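Local structure of glutathione synthetase-like effector 30 (Gpa-GSS30-apo) (Globodera pallida, 5OET) at residues Leu100-Ala104 with Gln178-Lys182; Tyr122-Lys126 with Val145-Asp149; Met162-Arg166 with Thr188-Gly192; Phe355-Val361 with Arg378-Gly384. The protein is a glutathione synthetase-like effector of a plant-parasitic nematode, probably descended from a housekeeping enzyme that uses ATP to join glycine to gamma-glutamylcysteine. All coordinates share one frame; numbering follows the deposited sequence.

Contact 1: Leu100-Ala104 with Gln178-Lys182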
loop_
_atom_site.group_PDB
_atom_site.type_symbol
_atom_site.label_atom_id
_atom_site.label_comp_id
_atom_site.label_asym_id
_atom_site.label_seq_id
_atom_site.Cartn_x
_atom_site.Cartn_y
_atom_site.Cartn_z
ATOM N N LEU A 100 27.184 -3.776 -16.557
ATOM C CA LEU A 100 26.267 -3.063 -17.460
ATOM C C LEU A 100 25.279 -2.158 -16.705
ATOM O O LEU A 100 24.939 -1.070 -17.161
ATOM C CB LEU A 100 25.508 -4.050 -18.360
ATOM C CG LEU A 100 26.335 -5.076 -19.145
ATOM C CD1 LEU A 100 25.439 -5.758 -20.166
ATOM C CD2 LEU A 100 27.566 -4.484 -19.802
ATOM N N PHE A 101 24.810 -2.621 -15.556
ATOM C CA PHE A 101 23.978 -1.806 -14.694
ATOM C C PHE A 101 24.743 -0.580 -14.242
ATOM O O PHE A 101 24.209 0.517 -14.266
ATOM C CB PHE A 101 23.517 -2.605 -13.478
ATOM C CG PHE A 101 22.755 -1.795 -12.478
ATOM C CD1 PHE A 101 21.377 -1.674 -12.574
ATOM C CD2 PHE A 101 23.415 -1.143 -11.428
ATOM C CE1 PHE A 101 20.659 -0.934 -11.640
ATOM C CE2 PHE A 101 22.698 -0.393 -10.497
ATOM C CZ PHE A 101 21.317 -0.294 -10.606
ATOM N N GLN A 102 25.981 -0.763 -13.818
ATOM C CA GLN A 102 26.805 0.367 -13.432
ATOM C C GLN A 102 27.066 1.275 -14.644
ATOM O O GLN A 102 27.022 2.481 -14.530
ATOM C CB GLN A 102 28.108 -0.106 -12.762
ATOM C CG GLN A 102 28.749 0.891 -11.803
ATOM C CD GLN A 102 27.756 1.488 -10.807
ATOM O OE1 GLN A 102 27.753 2.706 -10.584
ATOM N NE2 GLN A 102 26.872 0.645 -10.242
ATOM N N GLN A 103 27.286 0.692 -15.811
ATOM C CA GLN A 103 27.455 1.453 -17.040
ATOM C C GLN A 103 26.210 2.305 -17.347
ATOM O O GLN A 103 26.352 3.470 -17.772
ATOM C CB GLN A 103 27.767 0.508 -18.208
ATOM C CG GLN A 103 28.341 1.160 -19.445
ATOM C CD GLN A 103 28.371 0.227 -20.644
ATOM O OE1 GLN A 103 28.409 -1.007 -20.508
ATOM N NE2 GLN A 103 28.369 0.817 -21.841
ATOM N N ALA A 104 25.013 1.756 -17.133
ATOM C CA ALA A 104 23.772 2.517 -17.350
ATOM C C ALA A 104 23.537 3.634 -16.312
ATOM O O ALA A 104 23.127 4.751 -16.646
ATOM C CB ALA A 104 22.576 1.585 -17.358
ATOM N N GLN A 178 29.270 -12.537 -25.135
ATOM C CA GLN A 178 29.266 -11.677 -23.941
ATOM C C GLN A 178 28.259 -10.526 -24.150
ATOM O O GLN A 178 28.071 -10.043 -25.287
ATOM C CB GLN A 178 30.694 -11.145 -23.670
ATOM C CG GLN A 178 31.202 -11.341 -22.237
ATOM C CD GLN A 178 30.930 -10.173 -21.290
ATOM O OE1 GLN A 178 31.826 -9.352 -21.024
ATOM N NE2 GLN A 178 29.697 -10.103 -20.763
ATOM N N TYR A 179 27.597 -10.099 -23.070
ATOM C CA TYR A 179 26.544 -9.067 -23.158
ATOM C C TYR A 179 27.099 -7.642 -23.100
ATOM O O TYR A 179 27.994 -7.377 -22.308
ATOM C CB TYR A 179 25.502 -9.286 -22.061
ATOM C CG TYR A 179 24.825 -10.628 -22.185
ATOM C CD1 TYR A 179 23.948 -10.883 -23.238
ATOM C CD2 TYR A 179 25.071 -11.663 -21.262
ATOM C CE1 TYR A 179 23.331 -12.122 -23.371
ATOM C CE2 TYR A 179 24.449 -12.902 -21.384
ATOM C CZ TYR A 179 23.586 -13.124 -22.450
ATOM O OH TYR A 179 22.955 -14.331 -22.620
ATOM N N VAL A 180 26.572 -6.752 -23.951
ATOM C CA VAL A 180 26.872 -5.304 -23.882
ATOM C C VAL A 180 25.607 -4.444 -23.711
ATOM O O VAL A 180 24.525 -4.790 -24.196
ATOM C CB VAL A 180 27.658 -4.770 -25.091
ATOM C CG1 VAL A 180 29.028 -5.416 -25.152
ATOM C CG2 VAL A 180 26.878 -4.939 -26.387
ATOM N N LEU A 181 25.771 -3.319 -23.021
ATOM C CA LEU A 181 24.673 -2.412 -22.732
ATOM C C LEU A 181 24.323 -1.642 -24.004
ATOM O O LEU A 181 25.215 -1.052 -24.635
ATOM C CB LEU A 181 25.072 -1.438 -21.619
ATOM C CG LEU A 181 23.955 -0.549 -21.033
ATOM C CD1 LEU A 181 22.935 -1.368 -20.258
ATOM C CD2 LEU A 181 24.545 0.542 -20.144
ATOM N N LYS A 182 23.039 -1.660 -24.379
ATOM C CA LYS A 182 22.545 -0.872 -25.517
ATOM C C LYS A 182 21.201 -0.197 -25.228
ATOM O O LYS A 182 20.263 -0.821 -24.759
ATOM C CB LYS A 182 22.493 -1.732 -26.785
ATOM C CG LYS A 182 23.885 -1.998 -27.369
ATOM C CD LYS A 182 23.980 -1.797 -28.882
ATOM C CE LYS A 182 25.423 -1.652 -29.365
ATOM N NZ LYS A 182 26.137 -0.513 -28.709
#
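At Leu100 and Leu181, whose CA atoms lie 5.5 Å apart, the axes of helical segment 100-104 and strand segment 179-182 come within 8.5 Å, their N-to-C directions 18° apart. The side chain of Leu181 does most of the filling. With CG anti to the backbone N (chi1 -171°), it reaches toward the helix and lays CD2 against the stretch of backbone where Ala104 N donates to Leu100 O. The methyl of Ala104 closes one side, CB standing 3.6 Å from Leu181 CD2, while the CB of Leu100 meets Leu181 CD1 at 4.2 Å. Gln103 arrives from the opposite direction as an extended chain, its methylenes beside CD2 and its amide over the root of the leucine, with OE1 3.5 Å from Leu181 CB. Leu100 continues the apolar seam toward the start of the strand: its branched end rests on the peptide backbone there, CD1 being 3.7 Å from Tyr179 O and 4.0 Å from Tyr179 CB. The join is therefore one of van der Waals contact. Tyr169 and Ala171 of strand 160-173 close in from the sheet, and Val380 of helix 373-380 covers the Gln103 side. This is helix-on-sheet packing, with helix 98-119 laid against the antiparallel hairpin 160-173/179-188 of the large mixed sheet in an ATP-grasp family protein.

Contact 2: Tyr122-Lys126 with Val145-Asp149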
loop_
_atom_site.group_PDB
_atom_site.type_symbol
_atom_site.label_atom_id
_atom_site.label_comp_id
_atom_site.label_asym_id
_atom_site.label_seq_id
_atom_site.Cartn_x
_atom_site.Cartn_y
_atom_site.Cartn_z
ATOM N N TYR A 122 16.712 25.460 -30.145
ATOM C CA TYR A 122 15.535 25.261 -31.004
ATOM C C TYR A 122 15.873 25.145 -32.502
ATOM O O TYR A 122 15.312 24.299 -33.212
ATOM C CB TYR A 122 14.514 26.391 -30.807
ATOM C CG TYR A 122 13.158 26.161 -31.470
ATOM C CD1 TYR A 122 12.529 24.910 -31.431
ATOM C CD2 TYR A 122 12.484 27.195 -32.097
ATOM C CE1 TYR A 122 11.290 24.696 -32.015
ATOM C CE2 TYR A 122 11.232 26.993 -32.680
ATOM C CZ TYR A 122 10.641 25.737 -32.633
ATOM O OH TYR A 122 9.408 25.491 -33.196
ATOM N N GLU A 123 16.770 25.998 -32.984
ATOM C CA GLU A 123 17.191 25.870 -34.371
ATOM C C GLU A 123 17.849 24.496 -34.678
ATOM O O GLU A 123 17.625 23.964 -35.764
ATOM C CB GLU A 123 17.988 27.098 -34.849
ATOM C CG GLU A 123 17.154 28.043 -35.731
ATOM C CD GLU A 123 16.902 27.461 -37.138
ATOM O OE1 GLU A 123 15.735 27.114 -37.452
ATOM O OE2 GLU A 123 17.883 27.321 -37.922
ATOM N N PHE A 124 18.590 23.905 -33.736
ATOM C CA PHE A 124 19.157 22.575 -33.950
ATOM C C PHE A 124 18.071 21.521 -34.110
ATOM O O PHE A 124 18.127 20.699 -35.037
ATOM C CB PHE A 124 20.113 22.155 -32.826
ATOM C CG PHE A 124 20.617 20.751 -32.979
ATOM C CD1 PHE A 124 21.502 20.426 -34.003
ATOM C CD2 PHE A 124 20.164 19.737 -32.140
ATOM C CE1 PHE A 124 21.955 19.120 -34.171
ATOM C CE2 PHE A 124 20.613 18.430 -32.300
ATOM C CZ PHE A 124 21.516 18.118 -33.317
ATOM N N LEU A 125 17.104 21.548 -33.196
ATOM C CA LEU A 125 15.983 20.608 -33.215
ATOM C C LEU A 125 15.203 20.725 -34.519
ATOM O O LEU A 125 14.949 19.715 -35.163
ATOM C CB LEU A 125 15.050 20.834 -32.020
ATOM C CG LEU A 125 15.582 20.583 -30.602
ATOM C CD1 LEU A 125 14.450 20.581 -29.583
ATOM C CD2 LEU A 125 16.326 19.266 -30.530
ATOM N N LYS A 126 14.857 21.956 -34.914
ATOM C CA LYS A 126 14.196 22.215 -36.204
ATOM C C LYS A 126 15.005 21.671 -37.372
ATOM O O LYS A 126 14.450 21.036 -38.258
ATOM C CB LYS A 126 13.915 23.713 -36.416
ATOM C CG LYS A 126 12.639 24.217 -35.734
ATOM C CD LYS A 126 12.387 25.715 -35.956
ATOM C CE LYS A 126 11.730 26.039 -37.297
ATOM N NZ LYS A 126 12.644 26.649 -38.313
ATOM N N VAL A 145 5.876 22.301 -33.824
ATOM C CA VAL A 145 6.677 23.446 -34.290
ATOM C C VAL A 145 5.809 24.701 -34.443
ATOM O O VAL A 145 6.174 25.756 -33.948
ATOM C CB VAL A 145 7.424 23.129 -35.611
ATOM C CG1 VAL A 145 7.964 24.394 -36.284
ATOM C CG2 VAL A 145 8.557 22.150 -35.341
ATOM N N LYS A 146 4.676 24.569 -35.132
ATOM C CA LYS A 146 3.688 25.658 -35.290
ATOM C C LYS A 146 3.408 26.355 -33.946
ATOM O O LYS A 146 3.422 27.576 -33.876
ATOM C CB LYS A 146 2.405 25.100 -35.950
ATOM C CG LYS A 146 1.100 25.878 -35.793
ATOM C CD LYS A 146 1.126 27.264 -36.417
ATOM C CE LYS A 146 -0.132 28.040 -36.006
ATOM N NZ LYS A 146 -0.238 29.412 -36.594
ATOM N N ARG A 147 3.192 25.571 -32.891
ATOM C CA ARG A 147 2.932 26.106 -31.552
ATOM C C ARG A 147 4.133 26.856 -30.962
ATOM O O ARG A 147 4.028 28.039 -30.643
ATOM C CB ARG A 147 2.539 24.985 -30.596
ATOM C CG ARG A 147 1.246 24.277 -30.943
ATOM C CD ARG A 147 0.050 24.975 -30.335
ATOM N NE ARG A 147 -1.140 24.140 -30.473
ATOM C CZ ARG A 147 -2.327 24.403 -29.930
ATOM N NH1 ARG A 147 -2.527 25.502 -29.201
ATOM N NH2 ARG A 147 -3.326 23.547 -30.114
ATOM N N LEU A 148 5.266 26.168 -30.825
ATOM C CA LEU A 148 6.499 26.748 -30.253
ATOM C C LEU A 148 6.907 28.080 -30.916
ATOM O O LEU A 148 7.468 28.963 -30.265
ATOM C CB LEU A 148 7.652 25.732 -30.343
ATOM C CG LEU A 148 7.881 24.746 -29.190
ATOM C CD1 LEU A 148 6.596 24.167 -28.646
ATOM C CD2 LEU A 148 8.787 23.617 -29.635
ATOM N N ASP A 149 6.598 28.203 -32.212
ATOM C CA ASP A 149 6.829 29.427 -33.002
ATOM C C ASP A 149 5.975 30.632 -32.532
ATOM O O ASP A 149 6.425 31.774 -32.624
ATOM C CB ASP A 149 6.593 29.177 -34.522
ATOM C CG ASP A 149 7.820 28.570 -35.262
ATOM O OD1 ASP A 149 8.832 28.173 -34.641
ATOM O OD2 ASP A 149 7.757 28.494 -36.509
#
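Tyr122 OH reaches across to the turn of helix between Val145 and Asp149, where it donates a hydrogen bond to Asp149 OD1 at 3.1 Å and also lies 3.3 Å from Val145 O. The carboxylate stands upright to the phenol, their planes 89° apart. OD1 lies in the plane of the ring at its edge, yet the hydroxyl approaches it from above the carboxylate plane. Leu148 lies alongside, bringing CD2 to 3.6 Å from Tyr122 CE1 and its CB close to the hydroxyl. A chi1 of -170° sets the tyrosine ring trans to its own backbone N and directs it at the other helix. That reach matters because segments 122-126 and 145-149 run antiparallel at 161°, their axes approaching no nearer than 12.5 Å, too distant for intimate interlocking. Ile342 of helix 342-345 touches both Tyr122 and Leu148. Lys126, one turn on from the tyrosine, places CD 3.6 Å above one face of the ring, offset toward the rim, and sets CE 4.2 Å from Val145 CG1. Its NZ forms a salt bridge of 3.2 Å with Glu123 OE1, met nearly end-on, and Asp149 OD1 may add a longer-range attraction from 5.5 Å.

Contact 3: Met162-Arg166 with Thr188-Gly192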
loop_
_atom_site.group_PDB
_atom_site.type_symbol
_atom_site.label_atom_id
_atom_site.label_comp_id
_atom_site.label_asym_id
_atom_site.label_seq_id
_atom_site.Cartn_x
_atom_site.Cartn_y
_atom_site.Cartn_z
ATOM N N MET A 162 12.250 21.977 -15.242
ATOM C CA MET A 162 12.494 20.752 -14.488
ATOM C C MET A 162 12.451 19.639 -15.505
ATOM O O MET A 162 11.519 19.560 -16.283
ATOM C CB MET A 162 11.400 20.542 -13.464
ATOM C CG MET A 162 11.432 19.195 -12.785
ATOM S SD MET A 162 10.296 19.237 -11.402
ATOM C CE MET A 162 10.067 17.477 -11.171
ATOM N N PHE A 163 13.459 18.778 -15.502
ATOM C CA PHE A 163 13.640 17.835 -16.592
ATOM C C PHE A 163 13.984 16.472 -16.019
ATOM O O PHE A 163 15.073 16.288 -15.486
ATOM C CB PHE A 163 14.717 18.384 -17.522
ATOM C CG PHE A 163 15.207 17.410 -18.538
ATOM C CD1 PHE A 163 14.324 16.585 -19.231
ATOM C CD2 PHE A 163 16.570 17.330 -18.821
ATOM C CE1 PHE A 163 14.796 15.681 -20.172
ATOM C CE2 PHE A 163 17.052 16.437 -19.760
ATOM C CZ PHE A 163 16.171 15.610 -20.437
ATOM N N CYS A 164 13.023 15.552 -16.087
ATOM C CA CYS A 164 13.167 14.191 -15.573
ATOM C C CYS A 164 13.124 13.243 -16.775
ATOM O O CYS A 164 12.295 13.399 -17.674
ATOM C CB CYS A 164 12.054 13.836 -14.562
ATOM S SG CYS A 164 12.162 14.562 -12.876
ATOM N N GLN A 165 14.029 12.261 -16.771
ATOM C CA GLN A 165 14.207 11.341 -17.889
ATOM C C GLN A 165 14.252 9.922 -17.379
ATOM O O GLN A 165 14.701 9.687 -16.270
ATOM C CB GLN A 165 15.504 11.671 -18.611
ATOM C CG GLN A 165 15.597 11.271 -20.077
ATOM C CD GLN A 165 16.971 11.577 -20.654
ATOM O OE1 GLN A 165 17.970 11.050 -20.186
ATOM N NE2 GLN A 165 17.028 12.444 -21.664
ATOM N N ARG A 166 13.732 8.997 -18.186
ATOM C CA ARG A 166 13.968 7.565 -18.016
ATOM C C ARG A 166 14.593 7.058 -19.305
ATOM O O ARG A 166 13.962 7.109 -20.345
ATOM C CB ARG A 166 12.670 6.805 -17.693
ATOM C CG ARG A 166 12.919 5.497 -16.916
ATOM C CD ARG A 166 11.664 4.651 -16.727
ATOM N NE ARG A 166 11.149 4.163 -18.013
ATOM C CZ ARG A 166 9.879 4.198 -18.438
ATOM N NH1 ARG A 166 8.883 4.687 -17.682
ATOM N NH2 ARG A 166 9.604 3.736 -19.652
ATOM N N THR A 188 10.560 11.231 -21.538
ATOM C CA THR A 188 10.390 12.349 -20.612
ATOM C C THR A 188 8.910 12.708 -20.555
ATOM O O THR A 188 8.116 12.150 -21.294
ATOM C CB THR A 188 11.270 13.574 -21.021
ATOM O OG1 THR A 188 11.347 14.496 -19.935
ATOM C CG2 THR A 188 10.746 14.298 -22.264
ATOM N N GLY A 189 8.544 13.634 -19.683
ATOM C CA GLY A 189 7.153 14.033 -19.549
ATOM C C GLY A 189 6.394 13.077 -18.661
ATOM O O GLY A 189 6.800 12.846 -17.523
ATOM N N ALA A 190 5.298 12.517 -19.160
ATOM C CA ALA A 190 4.384 11.751 -18.307
ATOM C C ALA A 190 4.959 10.368 -18.085
ATOM O O ALA A 190 4.513 9.381 -18.663
ATOM C CB ALA A 190 2.986 11.681 -18.911
ATOM N N ILE A 191 5.950 10.324 -17.211
ATOM C CA ILE A 191 6.769 9.152 -17.016
ATOM C C ILE A 191 6.096 8.188 -16.056
ATOM O O ILE A 191 5.685 8.582 -14.966
ATOM C CB ILE A 191 8.163 9.556 -16.469
ATOM C CG1 ILE A 191 8.981 10.213 -17.583
ATOM C CG2 ILE A 191 8.943 8.350 -15.956
ATOM C CD1 ILE A 191 10.126 11.064 -17.055
ATOM N N GLY A 192 6.041 6.915 -16.448
ATOM C CA GLY A 192 5.603 5.850 -15.556
ATOM C C GLY A 192 6.644 5.427 -14.533
ATOM O O GLY A 192 7.840 5.596 -14.732
HETATM O O HOH W 1 6.748 5.913 -18.851
#
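At the junction between the hairpin of strands 160-173 and 179-188 and the loop that follows it, Thr188 and Ile191 pack against Cys164 of strand 160-173. Thr188 OG1 donates to Cys164 O at 2.7 Å, tilted 25° from the carbonyl plane. OG1 stands anti to the backbone N (chi1 -165°), which carries it over to that carbonyl, and it also lies in the plane of the Phe163 ring at its edge, 3.7 Å from CE1. Ile191 turns back toward the strand and lays CD1 over Cys164, 4.2 Å from its CB. Cys164 is itself tied by a disulfide to Cys480 on strand 469-484, the neighbour on the other side within the mixed sheet, so the loop rests on a covalently cross-linked pair of strands. Between Thr188 and Ile191 the backbone passes through Gly189, whose conformation (phi 82°) suits a glycine, and an inverse gamma turn centred on Ala190. Farther along, Arg166 NH1 donates a bent bond of 3.3 Å to Gly192 O, which lies in the guanidinium plane although NH1 sits above the carbonyl plane. A water accepts from both Arg166 NH1 and Gly192 N, at 2.7 Å each, while Arg166 NE pairs with Asp168.

Contact 4: Phe355-Val361 with Arg378-Gly384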
loop_
_atom_site.group_PDB
_atom_site.type_symbol
_atom_site.label_atom_id
_atom_site.label_comp_id
_atom_site.label_asym_id
_atom_site.label_seq_id
_atom_site.Cartn_x
_atom_site.Cartn_y
_atom_site.Cartn_z
ATOM N N PHE A 355 21.100 11.485 -33.150
ATOM C CA PHE A 355 22.269 11.491 -32.249
ATOM C C PHE A 355 23.285 10.370 -32.503
ATOM O O PHE A 355 24.393 10.442 -31.996
ATOM C CB PHE A 355 21.845 11.467 -30.766
ATOM C CG PHE A 355 21.358 12.800 -30.251
ATOM C CD1 PHE A 355 22.112 13.945 -30.422
ATOM C CD2 PHE A 355 20.157 12.905 -29.595
ATOM C CE1 PHE A 355 21.668 15.155 -29.951
ATOM C CE2 PHE A 355 19.709 14.126 -29.114
ATOM C CZ PHE A 355 20.462 15.250 -29.292
ATOM N N THR A 356 22.900 9.340 -33.263
ATOM C CA THR A 356 23.806 8.248 -33.643
ATOM C C THR A 356 24.708 8.559 -34.829
ATOM O O THR A 356 25.637 7.815 -35.089
ATOM C CB THR A 356 23.042 6.928 -33.924
ATOM O OG1 THR A 356 22.278 7.022 -35.140
ATOM C CG2 THR A 356 22.144 6.575 -32.743
ATOM N N LYS A 357 24.424 9.645 -35.540
ATOM C CA LYS A 357 25.280 10.126 -36.614
ATOM C C LYS A 357 26.542 10.774 -36.030
ATOM O O LYS A 357 26.478 11.357 -34.940
ATOM C CB LYS A 357 24.529 11.144 -37.489
ATOM C CG LYS A 357 23.403 10.541 -38.316
ATOM C CD LYS A 357 23.004 11.420 -39.504
ATOM C CE LYS A 357 21.984 12.486 -39.122
ATOM N NZ LYS A 357 22.014 13.660 -40.051
ATOM N N PRO A 358 27.684 10.690 -36.752
ATOM C CA PRO A 358 28.962 11.259 -36.282
ATOM C C PRO A 358 28.906 12.762 -35.967
ATOM O O PRO A 358 28.249 13.515 -36.687
ATOM C CB PRO A 358 29.903 11.020 -37.466
ATOM C CG PRO A 358 28.996 10.913 -38.647
ATOM C CD PRO A 358 27.812 10.159 -38.122
ATOM N N GLY A 359 29.575 13.176 -34.886
ATOM C CA GLY A 359 29.617 14.584 -34.458
ATOM C C GLY A 359 28.439 15.103 -33.637
ATOM O O GLY A 359 28.598 16.028 -32.853
ATOM N N MET A 360 27.259 14.508 -33.799
ATOM C CA MET A 360 26.029 15.081 -33.260
ATOM C C MET A 360 25.954 15.087 -31.734
ATOM O O MET A 360 25.307 15.958 -31.165
ATOM C CB MET A 360 24.813 14.380 -33.850
ATOM C CG MET A 360 24.653 14.595 -35.349
ATOM S SD MET A 360 24.029 16.226 -35.785
ATOM C CE MET A 360 24.330 16.185 -37.559
ATOM N N VAL A 361 26.597 14.131 -31.077
ATOM C CA VAL A 361 26.741 14.140 -29.607
ATOM C C VAL A 361 27.869 15.085 -29.204
ATOM O O VAL A 361 27.706 15.909 -28.313
ATOM C CB VAL A 361 27.034 12.732 -29.029
ATOM C CG1 VAL A 361 27.336 12.796 -27.541
ATOM C CG2 VAL A 361 25.872 11.785 -29.274
ATOM N N ARG A 378 28.368 7.257 -26.669
ATOM C CA ARG A 378 28.559 6.511 -27.906
ATOM C C ARG A 378 28.559 5.015 -27.675
ATOM O O ARG A 378 28.017 4.294 -28.497
ATOM C CB ARG A 378 29.826 6.933 -28.647
ATOM C CG ARG A 378 29.808 8.354 -29.200
ATOM C CD ARG A 378 28.756 8.544 -30.267
ATOM N NE ARG A 378 28.866 9.802 -30.994
ATOM C CZ ARG A 378 28.008 10.205 -31.935
ATOM N NH1 ARG A 378 26.963 9.453 -32.273
ATOM N NH2 ARG A 378 28.193 11.370 -32.557
ATOM N N LYS A 379 29.153 4.549 -26.569
ATOM C CA LYS A 379 29.185 3.099 -26.219
ATOM C C LYS A 379 27.803 2.407 -26.201
ATOM O O LYS A 379 27.687 1.252 -26.613
ATOM C CB LYS A 379 29.859 2.870 -24.861
ATOM C CG LYS A 379 31.300 2.401 -24.888
ATOM C CD LYS A 379 31.983 2.672 -23.534
ATOM C CE LYS A 379 33.095 1.679 -23.164
ATOM N NZ LYS A 379 34.307 1.757 -24.048
ATOM N N VAL A 380 26.773 3.113 -25.724
ATOM C CA VAL A 380 25.404 2.545 -25.598
ATOM C C VAL A 380 24.468 2.788 -26.796
ATOM O O VAL A 380 23.363 2.244 -26.818
ATOM C CB VAL A 380 24.688 3.028 -24.299
ATOM C CG1 VAL A 380 25.603 2.880 -23.086
ATOM C CG2 VAL A 380 24.218 4.473 -24.417
ATOM N N GLN A 381 24.888 3.595 -27.772
ATOM C CA GLN A 381 24.066 3.898 -28.958
ATOM C C GLN A 381 23.983 2.711 -29.899
ATOM O O GLN A 381 24.826 1.829 -29.849
ATOM C CB GLN A 381 24.623 5.098 -29.729
ATOM C CG GLN A 381 24.252 6.452 -29.143
ATOM C CD GLN A 381 24.726 7.611 -30.004
ATOM O OE1 GLN A 381 25.744 7.515 -30.671
ATOM N NE2 GLN A 381 23.973 8.706 -30.003
ATOM N N THR A 382 22.963 2.693 -30.753
ATOM C CA THR A 382 22.843 1.689 -31.808
ATOM C C THR A 382 22.720 2.426 -33.117
ATOM O O THR A 382 21.719 3.104 -33.342
ATOM C CB THR A 382 21.607 0.783 -31.620
ATOM O OG1 THR A 382 21.516 0.358 -30.257
ATOM C CG2 THR A 382 21.691 -0.442 -32.531
ATOM N N LYS A 383 23.721 2.297 -33.983
ATOM C CA LYS A 383 23.739 3.047 -35.243
ATOM C C LYS A 383 22.386 2.855 -35.926
ATOM O O LYS A 383 21.932 1.723 -36.081
ATOM C CB LYS A 383 24.878 2.608 -36.190
ATOM C CG LYS A 383 26.320 2.675 -35.658
ATOM C CD LYS A 383 26.760 4.080 -35.238
ATOM C CE LYS A 383 27.547 4.099 -33.923
ATOM N NZ LYS A 383 27.609 5.481 -33.355
ATOM N N GLY A 384 21.740 3.966 -36.281
ATOM C CA GLY A 384 20.471 3.975 -37.003
ATOM C C GLY A 384 20.537 4.886 -38.225
ATOM O O GLY A 384 20.798 6.070 -38.082
#
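Arg378 plugs the loop formed by Phe355-Val361, and round its guanidinium the contact is dense. NH2 donates to Lys357 O at 2.9 Å with a fairly straight N-H...O angle of 152°, and the acceptor lies in the guanidinium plane; NH1 adds a weak bond to the same oxygen. Val361 CG2 covers the centre of one face of the group from 3.8 Å. Rotation is checked further by Gln381, whose OE1 receives Arg378 NH1 on a lone pair, in the carbonyl plane, at 2.8 Å. The same amide uses NE2 to reach Phe355 O at 2.7 Å, coming from above that carbonyl plane. One glutamine thus joins arginine and loop, and Glu362 supplies a salt bridge to Arg378 NH2. Lys357, whose carbonyl takes the arginine, opens a type II turn to Met360 in which Gly359 takes up the positive phi. Toward Lys383 the fit slackens. Gly384 N makes only a weak 3.3 Å bond to Thr356 OG1, which also bonds to Gln353 O, and Lys383 NZ stays 3.5 Å from Thr356 O; Pro358 and Gly359 are exposed to solvent. Phe355 meets Tyr115 of helix 98-119 edge-to-face, Val380 lies on strand 179-188, and Thr382 touches strand 443-447; the loop after helix 349-354 is thus held to helix 373-380 and the residues that follow it.

How the contacts relate
Along the chain, contact 2 falls wholly between the two segments of contact 1, contact 3 alternates with contact 1, and contact 4 comes last. Contacts 1 and 3 share the hairpin of strands 160-173 and 179-188 in the large mixed sheet, their centres about 22 Å apart. Contact 4 meets contact 1 directly: Lys182 NZ probably bonds to Gln381 O, and Gln103 packs on Val380. It also touches contact 2, where Phe124 meets Met360 and Phe355. Contacts 1 and 2, about 34 Å apart between centres, are thereby linked. Contacts 1, 4 and 2 form a touching series from the sheet to the surface helices; contact 3 stands apart, on the same hairpin as contact 1.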